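DyP-type peroxidase (Thermobifida cellulosilytica, PDB 4GS1) is a haem-containing peroxidase of the dye-decolourising (DyP) family that probably uses hydrogen peroxide to oxidise dyes and other organic substrates. Local coordinates at residues M159-A162 and A163-E167; D138-P142 and R143-G147; A85-A89 and D90-G94; L115-M119 and D120-R124. One frame throughout, in Å; residues are numbered along the deposited sequence. Where two conformers were deposited one is given.

Contact 1 of 4, residues M159-A162 and A163-E167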
ATOM      1  N   MET B 159       3.621   6.926   5.370  0.60 13.25           N
ATOM      2  CA  MET B 159       3.048   7.509   6.583  0.60 14.14           C
ATOM      3  C   MET B 159       2.806   9.011   6.408  0.60 14.98           C
ATOM      4  O   MET B 159       1.767   9.538   6.830  0.60 15.93           O
ATOM      5  CB  MET B 159       3.943   7.218   7.791  0.60 13.55           C
ATOM      6  CG  MET B 159       3.349   7.638   9.100  0.60 18.36           C
ATOM      7  SD  MET B 159       1.805   6.771   9.424  0.60 29.52           S
ATOM      8  CE  MET B 159       1.992   6.524  11.191  0.60 12.74           C
ATOM      9  N   VAL B 160       3.748   9.701   5.775  1.00 13.87           N
ATOM     10  CA  VAL B 160       3.516  11.097   5.414  1.00 14.28           C
ATOM     11  C   VAL B 160       2.266  11.186   4.538  1.00 17.34           C
ATOM     12  O   VAL B 160       1.389  12.025   4.767  1.00 15.91           O
ATOM     13  CB  VAL B 160       4.730  11.689   4.676  1.00 15.34           C
ATOM     14  CG1 VAL B 160       4.409  13.094   4.138  1.00 16.39           C
ATOM     15  CG2 VAL B 160       5.936  11.722   5.609  1.00 15.36           C
ATOM     16  N   LEU B 161       2.166  10.292   3.560  1.00 14.01           N
ATOM     17  CA  LEU B 161       1.012  10.274   2.665  1.00 12.48           C
ATOM     18  C   LEU B 161      -0.301  10.034   3.401  1.00 15.52           C
ATOM     19  O   LEU B 161      -1.259  10.771   3.194  1.00 15.42           O
ATOM     20  CB  LEU B 161       1.197   9.223   1.564  1.00 11.72           C
ATOM     21  CG  LEU B 161       0.018   9.026   0.608  1.00 14.98           C
ATOM     22  CD1 LEU B 161      -0.316  10.314  -0.102  1.00 16.98           C
ATOM     23  CD2 LEU B 161       0.347   7.922  -0.402  1.00 14.91           C
ATOM     24  N   ALA B 162      -0.356   9.010   4.256  1.00 12.83           N
ATOM     25  CA  ALA B 162      -1.611   8.690   4.944  1.00 13.34           C
ATOM     26  C   ALA B 162      -2.067   9.829   5.854  1.00 15.48           C
ATOM     27  O   ALA B 162      -3.264  10.100   5.970  1.00 17.85           O
ATOM     28  CB  ALA B 162      -1.476   7.386   5.736  1.00 15.47           C
ATOM     29  N   ALA B 163      -1.118  10.510   6.481  1.00 16.54           N
ATOM     30  CA  ALA B 163      -1.453  11.624   7.356  1.00 15.89           C
ATOM     31  C   ALA B 163      -2.042  12.778   6.554  1.00 16.90           C
ATOM     32  O   ALA B 163      -3.020  13.392   6.976  1.00 18.60           O
ATOM     33  CB  ALA B 163      -0.226  12.078   8.145  1.00 17.23           C
ATOM     34  N   ALA B 164      -1.459  13.059   5.392  1.00 15.20           N
ATOM     35  CA  ALA B 164      -1.945  14.135   4.537  1.00 16.05           C
ATOM     36  C   ALA B 164      -3.346  13.816   4.029  1.00 18.42           C
ATOM     37  O   ALA B 164      -4.220  14.682   4.015  1.00 16.02           O
ATOM     38  CB  ALA B 164      -0.991  14.364   3.367  1.00 14.48           C
ATOM     39  N   VAL B 165      -3.555  12.570   3.610  1.00 13.75           N
ATOM     40  CA  VAL B 165      -4.846  12.148   3.092  1.00 13.80           C
ATOM     41  C   VAL B 165      -5.954  12.294   4.134  1.00 16.48           C
ATOM     42  O   VAL B 165      -7.022  12.842   3.843  1.00 17.32           O
ATOM     43  CB  VAL B 165      -4.780  10.702   2.596  1.00 14.02           C
ATOM     44  CG1 VAL B 165      -6.192  10.135   2.393  1.00 16.36           C
ATOM     45  CG2 VAL B 165      -3.994  10.645   1.291  1.00 12.57           C
ATOM     46  N   ASP B 166      -5.698  11.823   5.347  1.00 15.77           N
ATOM     47  CA  ASP B 166      -6.727  11.877   6.389  1.00 17.33           C
ATOM     48  C   ASP B 166      -7.074  13.326   6.717  1.00 17.86           C
ATOM     49  O   ASP B 166      -8.244  13.674   6.928  1.00 19.33           O
ATOM     50  CB  ASP B 166      -6.282  11.100   7.638  1.00 22.09           C
ATOM     51  CG  ASP B 166      -6.251   9.584   7.410  1.00 32.10           C
ATOM     52  OD1 ASP B 166      -6.961   9.107   6.503  1.00 35.53           O
ATOM     53  OD2 ASP B 166      -5.519   8.872   8.139  1.00 38.68           O
ATOM     54  N   GLU B 167      -6.054  14.176   6.743  1.00 17.10           N
ATOM     55  CA  GLU B 167      -6.269  15.600   6.979  1.00 17.62           C
ATOM     56  C   GLU B 167      -7.149  16.241   5.897  1.00 22.30           C
ATOM     57  O   GLU B 167      -8.115  16.946   6.208  1.00 18.81           O
ATOM     58  CB  GLU B 167      -4.925  16.331   7.093  1.00 18.95           C
ATOM     59  CG  GLU B 167      -5.049  17.844   7.194  1.00 25.55           C
ATOM     60  CD  GLU B 167      -3.702  18.538   7.332  1.00 27.06           C
ATOM     61  OE1 GLU B 167      -2.767  17.947   7.920  1.00 23.89           O
ATOM     62  OE2 GLU B 167      -3.580  19.679   6.844  1.00 26.36           O
TER

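Contact 2 of 4, residues D138-P142 and R143-G147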
ATOM      1  N   ASP B 138     -14.161  -2.394 -22.205  1.00 18.50           N
ATOM      2  CA  ASP B 138     -14.445  -1.894 -20.847  1.00 16.30           C
ATOM      3  C   ASP B 138     -15.046  -2.985 -19.970  1.00 18.84           C
ATOM      4  O   ASP B 138     -15.890  -3.757 -20.429  1.00 19.15           O
ATOM      5  CB  ASP B 138     -15.457  -0.742 -20.873  1.00 14.70           C
ATOM      6  CG  ASP B 138     -14.863   0.583 -21.324  1.00 19.06           C
ATOM      7  OD1 ASP B 138     -13.630   0.697 -21.476  1.00 19.88           O
ATOM      8  OD2 ASP B 138     -15.660   1.532 -21.511  1.00 20.56           O
ATOM      9  N   ASP B 139     -14.626  -3.037 -18.707  1.00 16.15           N
ATOM     10  CA  ASP B 139     -15.290  -3.880 -17.709  1.00 14.53           C
ATOM     11  C   ASP B 139     -15.456  -3.051 -16.442  1.00 15.97           C
ATOM     12  O   ASP B 139     -15.042  -3.458 -15.352  1.00 17.66           O
ATOM     13  CB  ASP B 139     -14.454  -5.132 -17.426  1.00 20.31           C
ATOM     14  CG  ASP B 139     -15.231  -6.206 -16.677  1.00 31.48           C
ATOM     15  OD1 ASP B 139     -16.478  -6.211 -16.730  1.00 29.23           O
ATOM     16  OD2 ASP B 139     -14.578  -7.058 -16.039  1.00 45.90           O
ATOM     17  N   LEU B 140     -16.077  -1.883 -16.593  1.00 15.41           N
ATOM     18  CA  LEU B 140     -16.104  -0.873 -15.539  1.00 15.80           C
ATOM     19  C   LEU B 140     -17.115  -1.137 -14.417  1.00 17.17           C
ATOM     20  O   LEU B 140     -18.253  -1.565 -14.665  1.00 19.91           O
ATOM     21  CB  LEU B 140     -16.374   0.503 -16.150  1.00 14.72           C
ATOM     22  CG  LEU B 140     -15.333   0.972 -17.174  1.00 16.41           C
ATOM     23  CD1 LEU B 140     -15.780   2.281 -17.826  1.00 19.12           C
ATOM     24  CD2 LEU B 140     -13.992   1.176 -16.506  1.00 14.68           C
ATOM     25  N   ARG B 141     -16.682  -0.879 -13.185  1.00 17.38           N
ATOM     26  CA  ARG B 141     -17.581  -0.846 -12.023  1.00 17.74           C
ATOM     27  C   ARG B 141     -18.022   0.598 -11.848  1.00 16.47           C
ATOM     28  O   ARG B 141     -17.183   1.469 -11.639  1.00 16.44           O
ATOM     29  CB  ARG B 141     -16.841  -1.267 -10.743  1.00 21.28           C
ATOM     30  CG  ARG B 141     -16.658  -2.768 -10.527  1.00 30.83           C
ATOM     31  CD  ARG B 141     -15.688  -3.382 -11.503  1.00 36.66           C
ATOM     32  NE  ARG B 141     -15.312  -4.739 -11.108  1.00 37.21           N
ATOM     33  CZ  ARG B 141     -15.119  -5.734 -11.969  1.00 40.32           C
ATOM     34  NH1 ARG B 141     -15.278  -5.522 -13.270  1.00 26.63           N
ATOM     35  NH2 ARG B 141     -14.778  -6.940 -11.532  1.00 41.18           N
ATOM     36  N   PRO B 142     -19.340   0.865 -11.908  1.00 18.53           N
ATOM     37  CA  PRO B 142     -19.822   2.254 -11.857  1.00 17.05           C
ATOM     38  C   PRO B 142     -19.340   3.078 -10.661  1.00 20.51           C
ATOM     39  O   PRO B 142     -19.060   4.270 -10.816  1.00 17.42           O
ATOM     40  CB  PRO B 142     -21.346   2.089 -11.808  1.00 23.77           C
ATOM     41  CG  PRO B 142     -21.595   0.808 -12.530  1.00 26.52           C
ATOM     42  CD  PRO B 142     -20.440  -0.087 -12.148  1.00 22.05           C
ATOM     43  N   ARG B 143     -19.234   2.451  -9.492  0.60 19.07           N
ATOM     44  CA  ARG B 143     -18.838   3.182  -8.292  0.60 21.34           C
ATOM     45  C   ARG B 143     -17.334   3.439  -8.230  0.60 20.10           C
ATOM     46  O   ARG B 143     -16.863   4.161  -7.351  0.60 19.20           O
ATOM     47  CB  ARG B 143     -19.327   2.466  -7.033  0.60 23.79           C
ATOM     48  CG  ARG B 143     -20.850   2.463  -6.897  0.60 24.22           C
ATOM     49  CD  ARG B 143     -21.457   3.869  -7.078  0.60 26.23           C
ATOM     50  NE  ARG B 143     -21.111   4.801  -6.000  0.60 18.61           N
ATOM     51  CZ  ARG B 143     -21.756   5.937  -5.754  0.60 18.44           C
ATOM     52  NH1 ARG B 143     -22.796   6.289  -6.501  0.60 23.71           N
ATOM     53  NH2 ARG B 143     -21.376   6.718  -4.749  0.60 24.19           N
ATOM     54  N   TRP B 144     -16.594   2.854  -9.168  1.00 15.16           N
ATOM     55  CA  TRP B 144     -15.162   3.109  -9.310  1.00 14.27           C
ATOM     56  C   TRP B 144     -14.911   4.054 -10.484  1.00 17.17           C
ATOM     57  O   TRP B 144     -13.777   4.178 -10.952  1.00 17.99           O
ATOM     58  CB  TRP B 144     -14.398   1.809  -9.580  1.00 15.19           C
ATOM     59  CG  TRP B 144     -14.240   0.894  -8.422  1.00 16.89           C
ATOM     60  CD1 TRP B 144     -14.609   1.118  -7.128  1.00 21.43           C
ATOM     61  CD2 TRP B 144     -13.651  -0.411  -8.457  1.00 15.26           C
ATOM     62  NE1 TRP B 144     -14.286   0.014  -6.351  1.00 28.17           N
ATOM     63  CE2 TRP B 144     -13.695  -0.933  -7.150  1.00 23.46           C
ATOM     64  CE3 TRP B 144     -13.097  -1.192  -9.476  1.00 17.43           C
ATOM     65  CZ2 TRP B 144     -13.198  -2.202  -6.833  1.00 22.70           C
ATOM     66  CZ3 TRP B 144     -12.591  -2.451  -9.160  1.00 19.29           C
ATOM     67  CH2 TRP B 144     -12.653  -2.944  -7.851  1.00 25.76           C
ATOM     68  N   CYS B 145     -15.966   4.708 -10.965  1.00 16.89           N
ATOM     69  CA  CYS B 145     -15.833   5.639 -12.079  1.00 14.90           C
ATOM     70  C   CYS B 145     -16.306   7.038 -11.735  1.00 18.17           C
ATOM     71  O   CYS B 145     -17.198   7.215 -10.909  1.00 19.55           O
ATOM     72  CB  CYS B 145     -16.629   5.150 -13.289  1.00 13.19           C
ATOM     73  SG  CYS B 145     -16.038   3.603 -13.974  1.00 17.76           S
ATOM     74  N   GLY B 146     -15.717   8.033 -12.389  1.00 16.70           N
ATOM     75  CA  GLY B 146     -16.207   9.396 -12.265  1.00 17.26           C
ATOM     76  C   GLY B 146     -15.953  10.082 -10.931  1.00 16.97           C
ATOM     77  O   GLY B 146     -15.029   9.736 -10.190  1.00 16.52           O
ATOM     78  N   GLY B 147     -16.768  11.095 -10.642  1.00 13.72           N
ATOM     79  CA  GLY B 147     -16.589  11.899  -9.449  1.00 15.56           C
ATOM     80  C   GLY B 147     -16.750  13.382  -9.732  1.00 16.46           C
ATOM     81  O   GLY B 147     -16.343  13.861 -10.791  1.00 15.21           O
TER

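Contact 3 of 4, residues A85-A89 and D90-G94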
ATOM      1  N   ALA B  85      -1.543  24.327   0.721  1.00 23.04           N
ATOM      2  CA  ALA B  85      -0.509  25.334   0.942  1.00 22.63           C
ATOM      3  C   ALA B  85       0.294  25.032   2.203  1.00 25.35           C
ATOM      4  O   ALA B  85       1.526  25.101   2.196  1.00 24.84           O
ATOM      5  CB  ALA B  85      -1.121  26.721   1.014  1.00 24.34           C
ATOM      6  N   ARG B  86      -0.404  24.698   3.286  1.00 24.68           N
ATOM      7  CA  ARG B  86       0.253  24.389   4.554  1.00 27.67           C
ATOM      8  C   ARG B  86       1.005  23.065   4.497  1.00 25.95           C
ATOM      9  O   ARG B  86       2.103  22.953   5.041  1.00 25.39           O
ATOM     10  CB  ARG B  86      -0.763  24.336   5.695  1.00 28.83           C
ATOM     11  CG  ARG B  86      -1.053  25.662   6.383  1.00 46.92           C
ATOM     12  CD  ARG B  86      -1.789  25.435   7.711  1.00 59.08           C
ATOM     13  NE  ARG B  86      -3.159  24.952   7.523  1.00 68.33           N
ATOM     14  CZ  ARG B  86      -3.519  23.670   7.510  1.00 67.78           C
ATOM     15  NH1 ARG B  86      -2.614  22.713   7.672  1.00 72.67           N
ATOM     16  NH2 ARG B  86      -4.790  23.340   7.330  1.00 58.34           N
ATOM     17  N   LEU B  87       0.401  22.059   3.862  1.00 23.65           N
ATOM     18  CA  LEU B  87       1.039  20.752   3.716  1.00 21.48           C
ATOM     19  C   LEU B  87       2.327  20.859   2.910  1.00 23.67           C
ATOM     20  O   LEU B  87       3.336  20.250   3.265  1.00 24.55           O
ATOM     21  CB  LEU B  87       0.090  19.758   3.041  1.00 16.35           C
ATOM     22  CG  LEU B  87      -1.090  19.259   3.875  1.00 24.37           C
ATOM     23  CD1 LEU B  87      -2.112  18.562   2.991  1.00 20.93           C
ATOM     24  CD2 LEU B  87      -0.600  18.312   4.944  1.00 22.86           C
ATOM     25  N   HIS B  88       2.285  21.624   1.817  1.00 27.14           N
ATOM     26  CA  HIS B  88       3.465  21.825   0.974  1.00 30.05           C
ATOM     27  C   HIS B  88       4.575  22.513   1.778  1.00 28.24           C
ATOM     28  O   HIS B  88       5.752  22.173   1.660  1.00 27.74           O
ATOM     29  CB  HIS B  88       3.113  22.655  -0.276  1.00 26.85           C
ATOM     30  CG  HIS B  88       2.291  21.919  -1.298  1.00 28.69           C
ATOM     31  ND1 HIS B  88       1.348  22.550  -2.085  1.00 28.83           N
ATOM     32  CD2 HIS B  88       2.285  20.619  -1.680  1.00 28.24           C
ATOM     33  CE1 HIS B  88       0.789  21.670  -2.897  1.00 28.42           C
ATOM     34  NE2 HIS B  88       1.338  20.488  -2.674  1.00 20.90           N
ATOM     35  N   ALA B  89       4.191  23.466   2.616  1.00 27.54           N
ATOM     36  CA  ALA B  89       5.163  24.254   3.364  1.00 28.20           C
ATOM     37  C   ALA B  89       5.671  23.563   4.632  1.00 32.10           C
ATOM     38  O   ALA B  89       6.860  23.638   4.947  1.00 32.20           O
ATOM     39  CB  ALA B  89       4.568  25.615   3.709  1.00 26.04           C
ATOM     40  N   ASP B  90       4.774  22.903   5.359  1.00 29.95           N
ATOM     41  CA  ASP B  90       5.076  22.438   6.716  1.00 28.47           C
ATOM     42  C   ASP B  90       4.853  20.943   6.968  1.00 27.69           C
ATOM     43  O   ASP B  90       5.208  20.438   8.034  1.00 32.18           O
ATOM     44  CB  ASP B  90       4.237  23.218   7.738  1.00 29.82           C
ATOM     45  CG  ASP B  90       4.557  24.696   7.760  1.00 39.52           C
ATOM     46  OD1 ASP B  90       3.651  25.484   8.098  1.00 45.17           O
ATOM     47  OD2 ASP B  90       5.705  25.067   7.444  1.00 41.30           O
ATOM     48  N   GLY B  91       4.247  20.245   6.013  1.00 25.66           N
ATOM     49  CA  GLY B  91       3.889  18.853   6.231  1.00 20.14           C
ATOM     50  C   GLY B  91       2.604  18.716   7.030  1.00 23.10           C
ATOM     51  O   GLY B  91       2.005  19.715   7.428  1.00 24.64           O
ATOM     52  N   PRO B  92       2.161  17.472   7.269  1.00 21.17           N
ATOM     53  CA  PRO B  92       0.900  17.234   7.985  1.00 19.79           C
ATOM     54  C   PRO B  92       0.929  17.637   9.457  1.00 25.48           C
ATOM     55  O   PRO B  92       1.981  17.568  10.095  1.00 25.94           O
ATOM     56  CB  PRO B  92       0.710  15.715   7.864  1.00 19.70           C
ATOM     57  CG  PRO B  92       1.508  15.334   6.620  1.00 17.12           C
ATOM     58  CD  PRO B  92       2.712  16.237   6.686  1.00 21.37           C
ATOM     59  N   GLU B  93      -0.235  18.023   9.978  1.00 29.14           N
ATOM     60  CA  GLU B  93      -0.401  18.475  11.361  1.00 34.71           C
ATOM     61  C   GLU B  93      -0.223  17.368  12.406  1.00 34.66           C
ATOM     62  O   GLU B  93       0.393  17.583  13.453  1.00 36.05           O
ATOM     63  CB  GLU B  93      -1.790  19.123  11.519  1.00 41.48           C
ATOM     64  CG  GLU B  93      -2.060  19.799  12.867  1.00 54.64           C
ATOM     65  CD  GLU B  93      -2.459  18.826  13.970  1.00 70.49           C
ATOM     66  OE1 GLU B  93      -3.233  17.881  13.696  1.00 73.14           O
ATOM     67  OE2 GLU B  93      -1.991  19.006  15.115  1.00 76.55           O
ATOM     68  N   GLY B  94      -0.766  16.189  12.125  1.00 33.35           N
ATOM     69  CA  GLY B  94      -0.893  15.151  13.141  1.00 44.17           C
ATOM     70  C   GLY B  94       0.359  14.681  13.866  1.00 41.59           C
ATOM     71  O   GLY B  94       1.482  14.988  13.467  1.00 40.86           O
TER

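Contact 4 of 4, residues L115-M119 and D120-R124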
ATOM      1  N   LEU B 115     -19.610  17.966 -11.803  1.00 20.22           N
ATOM      2  CA  LEU B 115     -19.692  19.121 -10.910  1.00 20.58           C
ATOM      3  C   LEU B 115     -20.353  20.278 -11.640  1.00 21.70           C
ATOM      4  O   LEU B 115     -21.216  20.969 -11.089  1.00 22.64           O
ATOM      5  CB  LEU B 115     -18.302  19.550 -10.418  1.00 19.41           C
ATOM      6  CG  LEU B 115     -18.340  20.695  -9.395  1.00 22.00           C
ATOM      7  CD1 LEU B 115     -18.751  20.181  -8.019  1.00 30.72           C
ATOM      8  CD2 LEU B 115     -17.019  21.429  -9.307  1.00 21.97           C
ATOM      9  N   LEU B 116     -19.941  20.495 -12.885  1.00 19.22           N
ATOM     10  CA  LEU B 116     -20.495  21.595 -13.668  1.00 24.19           C
ATOM     11  C   LEU B 116     -21.972  21.349 -13.942  1.00 26.19           C
ATOM     12  O   LEU B 116     -22.777  22.286 -13.928  1.00 26.68           O
ATOM     13  CB  LEU B 116     -19.702  21.806 -14.966  1.00 23.73           C
ATOM     14  CG  LEU B 116     -18.381  22.572 -14.817  1.00 23.71           C
ATOM     15  CD1 LEU B 116     -17.269  21.723 -14.172  1.00 20.65           C
ATOM     16  CD2 LEU B 116     -17.922  23.092 -16.163  1.00 24.03           C
ATOM     17  N   GLU B 117     -22.341  20.090 -14.161  1.00 23.27           N
ATOM     18  CA  GLU B 117     -23.755  19.756 -14.346  1.00 26.58           C
ATOM     19  C   GLU B 117     -24.572  20.071 -13.086  1.00 27.58           C
ATOM     20  O   GLU B 117     -25.648  20.665 -13.167  1.00 25.95           O
ATOM     21  CB  GLU B 117     -23.936  18.291 -14.770  1.00 27.11           C
ATOM     22  CG  GLU B 117     -23.307  17.950 -16.126  1.00 32.48           C
ATOM     23  CD  GLU B 117     -23.711  18.919 -17.242  1.00 45.93           C
ATOM     24  OE1 GLU B 117     -24.885  19.354 -17.268  1.00 44.90           O
ATOM     25  OE2 GLU B 117     -22.850  19.250 -18.094  1.00 46.70           O
ATOM     26  N   ALA B 118     -24.051  19.691 -11.921  1.00 26.65           N
ATOM     27  CA  ALA B 118     -24.733  19.977 -10.656  1.00 23.09           C
ATOM     28  C   ALA B 118     -24.879  21.478 -10.399  1.00 26.91           C
ATOM     29  O   ALA B 118     -25.832  21.907  -9.752  1.00 29.47           O
ATOM     30  CB  ALA B 118     -24.002  19.316  -9.495  1.00 22.56           C
ATOM     31  N   MET B 119     -23.927  22.269 -10.888  1.00 24.56           N
ATOM     32  CA  MET B 119     -23.983  23.721 -10.713  1.00 25.92           C
ATOM     33  C   MET B 119     -24.809  24.402 -11.802  1.00 30.68           C
ATOM     34  O   MET B 119     -24.879  25.631 -11.836  1.00 32.12           O
ATOM     35  CB  MET B 119     -22.575  24.331 -10.700  1.00 25.72           C
ATOM     36  CG  MET B 119     -21.677  23.822  -9.590  1.00 26.06           C
ATOM     37  SD  MET B 119     -20.054  24.623  -9.539  1.00 35.08           S
ATOM     38  CE  MET B 119     -19.384  24.193 -11.140  1.00 26.22           C
ATOM     39  N   ASP B 120     -25.424  23.607 -12.681  1.00 26.66           N
ATOM     40  CA  ASP B 120     -26.173  24.137 -13.827  1.00 26.91           C
ATOM     41  C   ASP B 120     -25.260  25.076 -14.614  1.00 34.83           C
ATOM     42  O   ASP B 120     -25.621  26.210 -14.931  1.00 34.78           O
ATOM     43  CB  ASP B 120     -27.457  24.847 -13.365  1.00 33.10           C
ATOM     44  CG  ASP B 120     -28.407  25.171 -14.512  1.00 38.84           C
ATOM     45  OD1 ASP B 120     -28.399  24.453 -15.536  1.00 33.85           O
ATOM     46  OD2 ASP B 120     -29.172  26.149 -14.385  1.00 47.28           O
ATOM     47  N   ALA B 121     -24.062  24.584 -14.917  1.00 29.63           N
ATOM     48  CA  ALA B 121     -23.040  25.390 -15.573  1.00 30.08           C
ATOM     49  C   ALA B 121     -22.467  24.718 -16.815  1.00 27.57           C
ATOM     50  O   ALA B 121     -21.262  24.787 -17.066  1.00 28.21           O
ATOM     51  CB  ALA B 121     -21.926  25.722 -14.592  1.00 26.42           C
ATOM     52  N   ALA B 122     -23.329  24.083 -17.603  1.00 28.78           N
ATOM     53  CA  ALA B 122     -22.887  23.399 -18.814  1.00 32.48           C
ATOM     54  C   ALA B 122     -22.242  24.371 -19.800  1.00 32.97           C
ATOM     55  O   ALA B 122     -21.439  23.971 -20.644  1.00 33.69           O
ATOM     56  CB  ALA B 122     -24.054  22.669 -19.464  1.00 37.44           C
ATOM     57  N   ASP B 123     -22.587  25.652 -19.684  1.00 31.39           N
ATOM     58  CA  ASP B 123     -22.002  26.676 -20.545  1.00 31.07           C
ATOM     59  C   ASP B 123     -20.532  26.946 -20.209  1.00 36.06           C
ATOM     60  O   ASP B 123     -19.813  27.555 -21.004  1.00 32.78           O
ATOM     61  CB  ASP B 123     -22.811  27.979 -20.472  1.00 41.54           C
ATOM     62  CG  ASP B 123     -22.817  28.588 -19.083  1.00 53.04           C
ATOM     63  OD1 ASP B 123     -22.624  29.817 -18.971  1.00 61.02           O
ATOM     64  OD2 ASP B 123     -23.028  27.845 -18.102  1.00 51.14           O
ATOM     65  N   ARG B 124     -20.091  26.498 -19.034  1.00 31.57           N
ATOM     66  CA  ARG B 124     -18.700  26.677 -18.621  1.00 23.75           C
ATOM     67  C   ARG B 124     -17.857  25.447 -18.957  1.00 24.90           C
ATOM     68  O   ARG B 124     -16.663  25.413 -18.676  1.00 25.02           O
ATOM     69  CB  ARG B 124     -18.607  26.949 -17.116  1.00 31.44           C
ATOM     70  CG  ARG B 124     -19.500  28.069 -16.602  1.00 30.58           C
ATOM     71  CD  ARG B 124     -19.107  29.423 -17.183  1.00 28.89           C
ATOM     72  NE  ARG B 124     -17.696  29.742 -16.971  1.00 31.07           N
ATOM     73  CZ  ARG B 124     -17.180  30.165 -15.818  1.00 32.09           C
ATOM     74  NH1 ARG B 124     -17.952  30.309 -14.747  1.00 31.86           N
ATOM     75  NH2 ARG B 124     -15.883  30.434 -15.734  1.00 31.22           N
TER

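Contact 1 of 4, residues M159-A162 and A163-E167
Val165 sits one helical turn beyond Leu161 and leans back onto it. Its CB lies 3.6 Å from Leu161 O, the carbonyl oxygen that also receives Val165 N in a 2.9 Å backbone hydrogen bond, close to straight at 163°. At the first branching the two methyls part company. CG2 is placed beside the backbone N (CG1 anti to it, chi1 165°), and this carries CG2 to within 3.3 Å of Leu161 O and 3.9 Å of Leu161 CD1, the two apolar side chains crossing obliquely. Beyond this turn, Val165 packs on His52, Ile54 and Val153 and on Trp328 of the second subunit.

The shared helix, 158-172, is the second long helix of a ferredoxin-like unit, forming the crossover between strands 149-155 and 176-185. Leu161, Ala164 and Val165 all rest on Val153 of the sheet, whereas Ala162 packs on Phe185 of the second subunit. The regular i to i+4 pattern also joins Ala163 N to Met159 O and Ala164 N to Val160 O, both at 3.1 Å.

Asp166 repeats the backbone bond, N to Ala162 O at 3.0 Å, but sends its carboxylate to the second subunit, where OD1 forms a salt bridge with Arg334 of that chain.

Contact 2 of 4, residues D138-P142 and R143-G147
Arg141 lies alongside Trp144, the two side chains extending in a common direction, and their contact is chiefly one of methylenes over an aromatic face. Arg141 CB stands 3.6 Å above the indole plane, displaced toward the rim, and CD comes to 4.0 Å from Trp144 CE3. A bend at chi2 (70°) lays the rest of the chain along the ring, with guanidinium and indole planes only 18° apart. A second apolar touch joins Leu140 CB to Cys145 SG at 3.8 Å.

Backbone bonds fold the chain beneath this pair. Trp144 N donates to Arg141 O at 2.9 Å, closing a type I turn, and Cys145 N donates to Pro142 O at 3.1 Å in an overlapping one; both donors stand above the carbonyl planes.

Charge enters through Arg141 NH1, which bonds Asp139 O at 2.9 Å and makes a weaker salt bridge with Asp139 OD2 at 3.2 Å. Exchanging Arg141 for an alanine would probably leave Asp139 OD2 without this cationic mate and uncover the indole face where CG and CD now lie.

The loop, between helix 113-118 and strand 149-155, spans both sheets of the chain: Asp139, Arg141 and Gly146 share backbone hydrogen bonds with His371, Glu372 and Ser374 of strand 369-379, while Cys145 O and Gly146 O accept from Arg179 and Trp180 of strand 176-185.

Contact 3 of 4, residues A85-A89 and D90-G94
Asp90 N donates to Arg86 O over 2.7 Å, the shortest hydrogen bond between 85-89 and 90-94, with the donor nearly in line with the carbonyl. One residue later Gly91 N still reaches Leu87 O at 2.9 Å, but now stands 38° out of the carbonyl plane, because the chain is already swinging off the helix axis.

Gly91 makes the turn with a positive phi of 80°. A CB here would collide with the carbonyl oxygen of Asp90 and press on Pro92 CD, so the lack of one is a steric requirement of the exit path.

Pro92 then folds against the final turn. Leu87 does the touching with a single methyl: CD1 continues the chain away from CA (chi2 166°), leaving CD2 as the branch that meets the proline. CD2 lies 3.6 Å from Pro92 CA and 4.0 Å from Pro92 CG, so it meets the ring near its backbone side and at CG. Leu87 also packs on Leu105 and Leu168, and Pro92 on Ala163 of helix 158-172. His88, facing away from this exit, gives its NE2 to a hydrogen bond with Val107 N.

A glycine of positive phi followed by proline, whose nitrogen has no hydrogen to offer, is a familiar stop signal at a helix C-terminus, used here by the first long helix of the ferredoxin-like unit.

Contact 4 of 4, residues L115-M119 and D120-R124
Two backbone bonds close the end of helix 113-118 in a Schellman motif: Leu116 O accepts from Ala121 N at 2.8 Å and, nested within, Glu117 O accepts from Asp120 N at 3.0 Å. The two differ in quality of approach: the Ala121 donor is tilted 23° from the carbonyl plane of Leu116, whereas the Asp120 donor stands 66° above that of Glu117. Asp120 supplies the reversal with left-handed backbone angles (phi 54°), an instance of the motif without glycine. The exit path then tightens into a 3-10 segment, where Arg124 N bonds Ala121 O at 2.9 Å.

Outside this polar core, Ala121 CB points back at the helix end, 3.6 Å from Leu116 O and 4.2 Å from Met119 CB. Ala122 offers its methyl to the carboxylate of Glu117, with CB 3.9 Å from OE2, while that same OE2 forms a salt bridge with Arg125. The Arg124 guanidinium leads away from the turn to Ala232 O (through NE) and Asp391 O (through NH2).

Leu116 and Met119 carry the packing further, both against Leu392 of helix 390-393, and Met119 also against Ala73 of helix 66-90. Leu116 CD2 bridges the turn itself: with CG anti to the carbonyl carbon, this one methyl comes to 3.6 Å from Arg124 O and 4.0 Å from Arg124 CB.

How the contacts relate
Contacts 1 and 3 touch directly, their centres 10 Å apart, through Glu167: OE2 makes a salt bridge to Arg86 NH1 at 3.3 Å, and OE1 lies 3.3 Å from Glu93 N in a probable hydrogen bond. The two long helices of the N-terminal ferredoxin-like unit are thus joined, and contact 1 also reaches the second subunit. Contact 4 covers the end of helix 113-118 and the start of the connection to strand 149-155, contact 2 its later part; their nearest atoms are about 5 Å apart without touching. Contact 2 has the side chain of Leu140 about 11 Å from the haem, while about 15 Å separates its nearest atoms from those of contact 1.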